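PDB 3TXY: isochorismatase family protein family, which is of unknown function but belongs to the isochorismatase-like cysteine hydrolase family and so may hydrolyse a small-molecule substrate. Local coordinates for the interface of chains A and B. Coordinates in Å, arbitrary orientation; residue numbers count along the deposited sequence, not the author numbering. Chains: chain A/B, Isochorismatase family protein family.

The interface of chains A and B. Residues chain A 148, 151-153, 181-182; chain B 73-74.
The main-chain carbonyl oxygen O of B:Lys74 is gripped by two waters that link it to A:Gln182 and A:Tyr152. Water 1 is the closer, 2.7 Å from B:Lys74 O, and it pairs with the side-chain amide nitrogen NE2 of A:Gln182 at 2.9 Å. Water 2 makes a longer bridge, 3.3 Å from B:Lys74 O and 3.2 Å from the carbonyl oxygen O of A:Tyr152, so it should contribute less.

On its N-H side, the same lysine backbone bonds directly to chain A. B:Lys74 N donates to OD1, the side-chain amide oxygen of A:Asn153, over 2.9 Å. The angle of 168° at the hydrogen makes this nearly straight, and the donor lies in the plane of the acceptor carbonyl. A:Asn153 opens strand 153-157, with CG beside its own backbone N and opposite the carbonyl carbon (chi1 -59°), a setting that turns OD1 towards the incoming loop. B:Lys74 is thus held at both backbone polar groups, N directly and O through water, contacts that in themselves would depend little on the side chain.

The lysine's aliphatic part packs nonetheless. B:Lys74 CG sits squarely over the face of the A:Gln182 amide, 3.4 Å from CD, and the two side chains cross at about a right angle. The chi3 of 83° stands that amide broadside to the methylene while NE2 still meets water 1.

The contact is one patch of a two-fold symmetric interface between identical chains and recurs with the chains exchanged; a dimer in solution is plausible, but the structure alone does not show it. B:Val73 divides its branches between two surfaces. CG1 lies against polar atoms, 3.5 Å from A:Tyr152 O, with the side-chain oxygen of A:Asn151 also nearby. The other methyl, B:Val73 CG2, meets the CD1-CE1 side of the A:Tyr148 ring instead of its centre, 3.6 Å from CD1.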
ATOM      1  N   TYR A 148       2.747   5.693   6.640  1.00  9.32           N
ATOM      2  CA  TYR A 148       4.206   5.713   6.666  1.00  9.47           C
ATOM      3  C   TYR A 148       4.761   6.744   5.651  1.00  9.67           C
ATOM      4  O   TYR A 148       5.615   7.561   5.983  1.00  9.81           O
ATOM      5  CB  TYR A 148       4.698   4.300   6.346  1.00  9.50           C
ATOM      6  CG  TYR A 148       6.145   4.142   5.973  1.00  9.92           C
ATOM      7  CD1 TYR A 148       7.135   4.214   6.936  1.00 10.13           C
ATOM      8  CD2 TYR A 148       6.520   3.852   4.654  1.00 10.18           C
ATOM      9  CE1 TYR A 148       8.462   4.032   6.606  1.00 10.72           C
ATOM     10  CE2 TYR A 148       7.850   3.682   4.319  1.00 10.63           C
ATOM     11  CZ  TYR A 148       8.811   3.774   5.300  1.00 10.91           C
ATOM     12  OH  TYR A 148      10.129   3.587   4.974  1.00 11.63           O
ATOM     13  N   ASN A 151       4.561  10.238   6.699  1.00 10.21           N
ATOM     14  CA  ASN A 151       5.439  10.636   7.803  1.00 10.53           C
ATOM     15  C   ASN A 151       4.822  10.486   9.174  1.00 10.42           C
ATOM     16  O   ASN A 151       5.251  11.154  10.122  1.00 10.73           O
ATOM     17  CB  ASN A 151       5.962  12.073   7.634  1.00 10.84           C
ATOM     18  CG  ASN A 151       7.220  12.352   8.443  1.00 11.22           C
ATOM     19  OD1 ASN A 151       8.144  11.548   8.467  1.00 11.05           O
ATOM     20  ND2 ASN A 151       7.258  13.520   9.109  1.00 11.43           N
ATOM     21  N   TYR A 152       3.840   9.594   9.291  1.00 10.27           N
ATOM     22  CA  TYR A 152       3.279   9.218  10.596  1.00 10.35           C
ATOM     23  C   TYR A 152       4.046   8.039  11.167  1.00 10.50           C
ATOM     24  O   TYR A 152       4.449   7.129  10.422  1.00 10.57           O
ATOM     25  CB  TYR A 152       1.807   8.813  10.461  1.00 10.01           C
ATOM     26  CG  TYR A 152       0.912   9.978  10.092  1.00 10.14           C
ATOM     27  CD1 TYR A 152       0.488  10.887  11.055  1.00 10.40           C
ATOM     28  CD2 TYR A 152       0.471  10.161   8.782  1.00 10.05           C
ATOM     29  CE1 TYR A 152      -0.309  11.980  10.711  1.00 10.75           C
ATOM     30  CE2 TYR A 152      -0.352  11.229   8.438  1.00 10.49           C
ATOM     31  CZ  TYR A 152      -0.730  12.143   9.403  1.00 10.71           C
ATOM     32  OH  TYR A 152      -1.533  13.214   9.058  1.00 11.54           O
ATOM     33  N   ASN A 153       4.241   8.050  12.484  1.00 11.13           N
ATOM     34  CA  ASN A 153       4.724   6.864  13.205  1.00 11.27           C
ATOM     35  C   ASN A 153       3.546   5.902  13.342  1.00 11.01           C
ATOM     36  O   ASN A 153       2.516   6.247  13.944  1.00 11.36           O
ATOM     37  CB  ASN A 153       5.273   7.225  14.567  1.00 11.97           C
ATOM     38  CG  ASN A 153       6.415   8.197  14.475  1.00 12.39           C
ATOM     39  OD1 ASN A 153       7.512   7.848  14.011  1.00 12.82           O
ATOM     40  ND2 ASN A 153       6.170   9.431  14.903  1.00 12.77           N
ATOM     41  N   GLY A 181       6.804   0.507  10.495  1.00 11.28           N
ATOM     42  CA  GLY A 181       6.326   0.924  11.791  1.00 11.47           C
ATOM     43  C   GLY A 181       6.642  -0.116  12.847  1.00 11.92           C
ATOM     44  O   GLY A 181       7.619  -0.874  12.714  1.00 12.17           O
ATOM     45  N   GLN A 182       5.800  -0.143  13.879  1.00 11.81           N
ATOM     46  CA  GLN A 182       5.979  -1.017  15.048  1.00 12.31           C
ATOM     47  C   GLN A 182       4.776  -1.941  15.233  1.00 12.11           C
ATOM     48  O   GLN A 182       3.646  -1.530  15.018  1.00 12.07           O
ATOM     49  CB  GLN A 182       6.125  -0.179  16.323  1.00 12.51           C
ATOM     50  CG  GLN A 182       7.222   0.862  16.307  1.00 12.87           C
ATOM     51  CD  GLN A 182       7.196   1.718  17.572  1.00 13.07           C
ATOM     52  OE1 GLN A 182       7.733   1.321  18.618  1.00 13.78           O
ATOM     53  NE2 GLN A 182       6.577   2.884  17.481  1.00 12.75           N
TER
ATOM     54  N   VAL B  73      10.640   8.029  10.608  1.00 13.88           N
ATOM     55  CA  VAL B  73       9.621   7.480  11.489  1.00 13.95           C
ATOM     56  C   VAL B  73      10.124   6.197  12.165  1.00 14.40           C
ATOM     57  O   VAL B  73      10.994   5.481  11.639  1.00 14.02           O
ATOM     58  CB  VAL B  73       8.295   7.190  10.733  1.00 13.28           C
ATOM     59  CG1 VAL B  73       7.691   8.494  10.246  1.00 13.20           C
ATOM     60  CG2 VAL B  73       8.515   6.223   9.569  1.00 12.91           C
ATOM     61  N   LYS B  74       9.533   5.911  13.318  1.00 14.86           N
ATOM     62  CA  LYS B  74       9.948   4.795  14.161  1.00 15.36           C
ATOM     63  C   LYS B  74       9.465   3.468  13.558  1.00 14.87           C
ATOM     64  O   LYS B  74       8.277   3.284  13.286  1.00 14.36           O
ATOM     65  CB  LYS B  74       9.444   5.006  15.598  1.00 16.36           C
ATOM     66  CG  LYS B  74       9.695   3.837  16.544  1.00 17.45           C
ATOM     67  CD  LYS B  74      11.152   3.628  16.892  1.00 18.53           C
ATOM     68  CE  LYS B  74      11.333   2.309  17.627  1.00 19.13           C
ATOM     69  NZ  LYS B  74      12.762   2.095  17.970  1.00 20.44           N
TER
HETATM   70  O   HOH W   1       6.007   3.774  14.728  1.00 10.55           O
HETATM   71  O   HOH W   2       6.054   4.475  11.179  1.00 13.32           O